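Local atomic coordinates of fructosyl amine:oxygen oxidoreductase (Neosartorya fumigata, PDB entry 4WCT), a protein that uses FAD to oxidise fructosyl amines (Amadori products), probably splitting the sugar from the amine and passing electrons to oxygen. Residues A231-L236 against D402-K407. Numbering follows the deposited sequence.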
# COMPACT_ATOMS: atom_id res chain seq x y z
N ALA A 231 -10.69 -25.05 6.22
CA ALA A 231 -9.59 -24.89 7.14
C ALA A 231 -10.07 -24.60 8.55
O ALA A 231 -11.15 -24.02 8.77
CB ALA A 231 -8.69 -23.75 6.65
N HIS A 232 -9.20 -24.90 9.50
CA HIS A 232 -9.39 -24.56 10.89
C HIS A 232 -9.31 -23.07 11.18
O HIS A 232 -10.00 -22.56 12.06
CB HIS A 232 -8.38 -25.30 11.77
CG HIS A 232 -8.68 -26.76 11.92
ND1 HIS A 232 -7.83 -27.74 11.46
CD2 HIS A 232 -9.79 -27.40 12.35
CE1 HIS A 232 -8.38 -28.93 11.64
NE2 HIS A 232 -9.57 -28.75 12.19
N ARG A 233 -8.50 -22.36 10.39
CA ARG A 233 -8.51 -20.88 10.45
C ARG A 233 -8.42 -20.29 9.06
O ARG A 233 -7.85 -20.90 8.17
CB ARG A 233 -7.34 -20.33 11.23
CG ARG A 233 -7.26 -20.72 12.70
CD ARG A 233 -8.39 -20.06 13.48
NE ARG A 233 -8.22 -20.19 14.92
CZ ARG A 233 -8.55 -21.28 15.61
NH1 ARG A 233 -9.16 -22.29 15.01
NH2 ARG A 233 -8.39 -21.31 16.93
N THR A 234 -9.14 -19.17 8.86
CA THR A 234 -9.17 -18.50 7.56
C THR A 234 -8.70 -17.07 7.77
O THR A 234 -9.17 -16.37 8.70
CB THR A 234 -10.57 -18.52 6.95
OG1 THR A 234 -10.96 -19.89 6.74
CG2 THR A 234 -10.64 -17.75 5.67
N ILE A 235 -7.70 -16.67 6.99
CA ILE A 235 -7.16 -15.30 7.07
C ILE A 235 -7.56 -14.55 5.81
O ILE A 235 -7.24 -14.98 4.70
CB ILE A 235 -5.64 -15.31 7.21
CG1 ILE A 235 -5.24 -16.08 8.49
CG2 ILE A 235 -5.07 -13.88 7.25
CD1 ILE A 235 -3.74 -16.23 8.65
N LEU A 236 -8.28 -13.45 5.97
CA LEU A 236 -8.69 -12.64 4.83
C LEU A 236 -7.72 -11.48 4.66
O LEU A 236 -7.73 -10.54 5.47
CB LEU A 236 -10.12 -12.15 5.03
CG LEU A 236 -10.71 -11.23 3.95
CD1 LEU A 236 -10.60 -11.76 2.54
CD2 LEU A 236 -12.17 -10.89 4.25
N ASP A 402 0.79 -13.18 14.90
CA ASP A 402 0.63 -12.92 16.32
C ASP A 402 -0.86 -12.76 16.67
O ASP A 402 -1.35 -13.26 17.67
CB ASP A 402 1.36 -11.64 16.76
CG ASP A 402 2.87 -11.81 16.93
OD1 ASP A 402 3.41 -12.95 16.86
OD2 ASP A 402 3.53 -10.76 17.11
N ALA A 403 -1.58 -12.03 15.84
CA ALA A 403 -3.02 -11.88 16.03
C ALA A 403 -3.75 -13.24 15.91
O ALA A 403 -4.67 -13.53 16.68
CB ALA A 403 -3.56 -10.88 15.03
N LEU A 404 -3.33 -14.08 14.97
CA LEU A 404 -3.88 -15.43 14.84
C LEU A 404 -3.66 -16.22 16.13
O LEU A 404 -4.56 -16.95 16.59
CB LEU A 404 -3.22 -16.18 13.68
CG LEU A 404 -3.81 -17.54 13.30
CD1 LEU A 404 -5.16 -17.40 12.60
CD2 LEU A 404 -2.85 -18.34 12.44
N GLU A 405 -2.53 -15.97 16.76
CA GLU A 405 -2.13 -16.68 17.98
C GLU A 405 -2.54 -15.95 19.26
O GLU A 405 -2.12 -16.33 20.35
CB GLU A 405 -0.63 -16.91 17.97
CG GLU A 405 -0.15 -17.82 16.85
CD GLU A 405 1.37 -17.92 16.72
OE1 GLU A 405 2.10 -17.24 17.46
OE2 GLU A 405 1.84 -18.78 15.97
N SER A 406 -3.41 -14.95 19.13
CA SER A 406 -3.94 -14.17 20.26
C SER A 406 -2.86 -13.53 21.09
O SER A 406 -2.96 -13.46 22.31
CB SER A 406 -4.83 -15.06 21.16
OG SER A 406 -5.97 -15.47 20.44
N LYS A 407 -1.81 -13.04 20.45
CA LYS A 407 -0.78 -12.32 21.16
C LYS A 407 -0.25 -11.10 20.40
O LYS A 407 0.90 -10.74 20.52
CB LYS A 407 0.38 -13.25 21.46
CG LYS A 407 0.97 -13.92 20.23
CD LYS A 407 1.92 -15.05 20.62
CE LYS A 407 3.14 -15.05 19.72
NZ LYS A 407 3.98 -16.25 19.95
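Leu404 reaches from the last turn of helix 393-404 to the strand 233-236 and sets one methyl, CD1, against the aliphatic root of Arg233, the two side chains meeting at a slant. That methyl meets Arg233 CB and Arg233 CG equally, at 3.9 Å each, while Ile235 CG1 stands a little farther from Leu404 CD1, at 4.3 Å. Arg233 and Ile235, two residues apart, both direct their CB toward the helix, and the leucine tip bridges them. Leu404 CG lies opposite its backbone N (chi1 -172°), which helps carry CD1 out to the strand. The arginine chain bends at chi2 (-69°), and its charged end goes to other partners. Arg233 NH1 donates to the carbonyl oxygen of His232 at 3.1 Å, from above the carbonyl plane although the oxygen lies nearly in the guanidinium plane; NH2 bonds to the carbonyl of Ser20. These two bonds fix the turn of the guanidinium. Directly after Leu404 the helix ends in a Schellman motif: Ser406, with positive phi, is C-prime, Lys407 N returns to Asp402 O at 2.8 Å and Ser406 N to Ala403 O at 3.1 Å. The contact is buried packing in the Rossmann-type FAD-binding region, between a central strand of its sheet and the covering helix 393-404, with Ile28 of strand 28-31, Leu380 of strand 379-383 and Leu44 of helix 35-46 also touching Leu404.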